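Local coordinates for protein cytochrome c-552 Ks_3358 (Candidatus Kuenenia stuttgartiensis, PDB 5MXZ) that binds a covalently attached heme c and probably carries electrons, as a small class I-like c-type cytochrome of an anammox bacterium, at residues Glu51-Gly56 / Met62-Lys67. The protein carries 1 engineered substitution. Residues are numbered along the deposited sequence; the frame is centred on the assembly and turned at random.
With ZN (zinc ion), chain H; HEC (heme c), chain B.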
# COMPACT_ATOMS: atom_id res chain seq x y z
N GLU A 51 4.13 6.67 -5.60
CA GLU A 51 3.78 6.50 -7.01
C GLU A 51 2.82 5.32 -7.20
O GLU A 51 1.84 5.44 -7.95
CB GLU A 51 5.01 6.34 -7.90
CG GLU A 51 4.67 6.43 -9.39
CD GLU A 51 5.82 6.13 -10.32
OE1 GLU A 51 6.01 6.90 -11.29
OE2 GLU A 51 6.53 5.12 -10.12
N GLN A 52 3.10 4.21 -6.52
CA GLN A 52 2.26 3.02 -6.60
C GLN A 52 0.84 3.27 -6.12
O GLN A 52 -0.11 2.85 -6.79
CB GLN A 52 2.89 1.84 -5.86
CG GLN A 52 2.10 0.54 -6.02
CD GLN A 52 2.13 -0.01 -7.43
OE1 GLN A 52 3.15 0.07 -8.13
NE2 GLN A 52 1.00 -0.58 -7.86
N ILE A 53 0.69 3.96 -4.99
CA ILE A 53 -0.64 4.33 -4.47
C ILE A 53 -1.34 5.26 -5.48
O ILE A 53 -2.50 5.05 -5.83
CB ILE A 53 -0.58 4.96 -3.06
CG1 ILE A 53 0.13 4.02 -2.08
CG2 ILE A 53 -1.99 5.32 -2.55
CD1 ILE A 53 0.67 4.69 -0.83
N ASN A 54 -0.60 6.27 -5.96
CA ASN A 54 -1.14 7.23 -6.93
C ASN A 54 -1.60 6.61 -8.24
O ASN A 54 -2.72 6.86 -8.70
CB ASN A 54 -0.13 8.34 -7.21
CG ASN A 54 -0.10 9.40 -6.12
OD1 ASN A 54 -1.04 9.53 -5.32
ND2 ASN A 54 0.97 10.18 -6.09
N GLU A 55 -0.75 5.78 -8.84
CA GLU A 55 -0.96 5.32 -10.21
C GLU A 55 -1.46 3.89 -10.35
O GLU A 55 -2.08 3.55 -11.35
CB GLU A 55 0.31 5.51 -11.03
CG GLU A 55 0.70 6.97 -11.24
CD GLU A 55 2.12 7.14 -11.73
OE1 GLU A 55 2.64 8.26 -11.62
OE2 GLU A 55 2.72 6.16 -12.23
N GLY A 56 -1.18 3.07 -9.34
CA GLY A 56 -1.49 1.64 -9.39
C GLY A 56 -0.68 0.91 -10.45
O GLY A 56 0.39 1.37 -10.86
N MET A 62 -5.71 -0.64 -8.65
CA MET A 62 -6.32 0.62 -9.11
C MET A 62 -5.47 1.83 -8.67
O MET A 62 -4.76 1.75 -7.66
CB MET A 62 -7.79 0.75 -8.64
CG MET A 62 -8.01 0.84 -7.13
SD MET A 62 -7.80 -0.74 -6.25
CE MET A 62 -9.34 -1.57 -6.62
N PRO A 63 -5.50 2.94 -9.45
CA PRO A 63 -4.89 4.18 -8.98
C PRO A 63 -5.73 4.80 -7.85
O PRO A 63 -6.96 4.68 -7.86
CB PRO A 63 -4.89 5.10 -10.22
CG PRO A 63 -5.39 4.27 -11.36
CD PRO A 63 -6.12 3.10 -10.79
N PHE A 64 -5.06 5.43 -6.89
CA PHE A 64 -5.77 6.10 -5.79
C PHE A 64 -5.68 7.62 -5.81
O PHE A 64 -6.23 8.28 -4.92
CB PHE A 64 -5.32 5.54 -4.43
CG PHE A 64 -5.86 4.16 -4.14
CD1 PHE A 64 -5.21 3.02 -4.61
CD2 PHE A 64 -7.03 4.01 -3.39
CE1 PHE A 64 -5.72 1.75 -4.34
CE2 PHE A 64 -7.54 2.74 -3.12
CZ PHE A 64 -6.88 1.61 -3.60
N LYS A 65 -5.01 8.17 -6.83
CA LYS A 65 -4.76 9.62 -6.93
C LYS A 65 -6.04 10.47 -7.01
O LYS A 65 -6.05 11.61 -6.56
CB LYS A 65 -3.80 9.96 -8.07
CG LYS A 65 -4.31 9.66 -9.47
CD LYS A 65 -3.22 9.80 -10.51
CE LYS A 65 -3.67 9.20 -11.84
NZ LYS A 65 -2.55 9.11 -12.81
N GLU A 66 -7.10 9.90 -7.57
CA GLU A 66 -8.38 10.60 -7.71
C GLU A 66 -9.28 10.38 -6.49
O GLU A 66 -10.34 11.01 -6.37
CB GLU A 66 -9.08 10.20 -9.02
CG GLU A 66 -8.12 10.17 -10.21
CD GLU A 66 -8.74 10.62 -11.53
OE1 GLU A 66 -8.22 11.60 -12.11
OE2 GLU A 66 -9.71 9.98 -11.99
N LYS A 67 -8.84 9.52 -5.57
CA LYS A 67 -9.56 9.23 -4.33
C LYS A 67 -8.88 9.80 -3.08
O LYS A 67 -9.55 10.08 -2.08
CB LYS A 67 -9.75 7.72 -4.16
CG LYS A 67 -10.86 7.13 -5.03
ZN ZN H . 8.39 5.10 -11.85
FE HEC B . -1.48 -2.29 -3.66
CHA HEC B . 1.43 -3.25 -5.23
CHB HEC B . 0.29 -0.25 -1.54
CHC HEC B . -4.45 -0.94 -2.55
CHD HEC B . -3.17 -4.86 -5.17
NA HEC B . 0.54 -1.81 -3.44
C1A HEC B . 1.59 -2.34 -4.09
C2A HEC B . 2.91 -1.83 -3.69
C3A HEC B . 2.58 -0.92 -2.58
C4A HEC B . 1.10 -1.00 -2.52
CMA HEC B . 3.53 -0.09 -1.74
CAA HEC B . 4.24 -2.24 -4.26
CBA HEC B . 5.01 -1.25 -5.09
CGA HEC B . 6.38 -1.85 -5.31
O1A HEC B . 6.66 -2.99 -4.89
O2A HEC B . 7.21 -1.17 -5.93
NB HEC B . -2.00 -0.81 -2.28
C1B HEC B . -1.16 -0.09 -1.49
C2B HEC B . -1.82 0.89 -0.57
C3B HEC B . -3.23 0.66 -0.91
C4B HEC B . -3.23 -0.40 -1.94
CMB HEC B . -1.19 1.83 0.42
CAB HEC B . -4.41 1.34 -0.37
CBB HEC B . -4.56 2.80 -0.74
NC HEC B . -3.50 -2.80 -3.85
C1C HEC B . -4.57 -2.20 -3.29
C2C HEC B . -5.89 -2.85 -3.57
C3C HEC B . -5.47 -4.01 -4.36
C4C HEC B . -4.00 -3.89 -4.45
CMC HEC B . -7.27 -2.42 -3.13
CAC HEC B . -6.33 -5.10 -4.92
CBC HEC B . -7.40 -4.75 -5.91
ND HEC B . -0.95 -3.79 -5.01
C1D HEC B . -1.75 -4.75 -5.52
C2D HEC B . -1.08 -5.67 -6.47
C3D HEC B . 0.30 -5.19 -6.48
C4D HEC B . 0.25 -4.05 -5.54
CMD HEC B . -1.67 -6.84 -7.22
CAD HEC B . 1.49 -5.68 -7.26
CBD HEC B . 1.61 -4.69 -8.43
CGD HEC B . 2.97 -4.04 -8.60
O1D HEC B . 3.19 -3.38 -9.65
O2D HEC B . 3.85 -4.15 -7.72
O HOH W 1 -2.63 5.79 -13.13
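F64 and K65 close the C-terminal end of helix 46-55 through their backbone nitrogens. F64 N donates to I53 O over 2.8 Å. K65 N donates to N54 O over 3.2 Å. A weak third bond runs from F64 N to N54 O; N54 O then takes two donors, and F64 N is shared between two carbonyls. I53 O also lies in the plane of the F64 ring, at its edge. I53 CG2 meets F64 CB at 3.8 Å. P63 CB rests on N54 O and E55 O, and P63 CG on E55 O. K65 has CG between its backbone N and carbonyl carbon (chi1 65°), and its extended chain runs past N54 O. K65 CB lies 3.9 Å from N54 OD1. A water joins E55 O to K65 NZ, the latter by a weak bond.

The helix leaves helical geometry at G56, where phi is positive. The loop that follows carries M61, one of the two axial iron ligands (the other is H17), as in cytochromes c with His-Met iron. The contact therefore ties the chain just after this ligand back to the helix end.

Heme c lies alongside. Its CBB sits 3.6 Å above the F64 ring plane, over the centre. M62 SD comes 3.6 Å from heme CMC. Q52 CG packs on the porphyrin. R48 and T57 hold the Q52 amide by hydrogen bonds, and both are also hydrogen-bonded to the heme. V73 of helix 70-75 touches the side chains of I53 and N54.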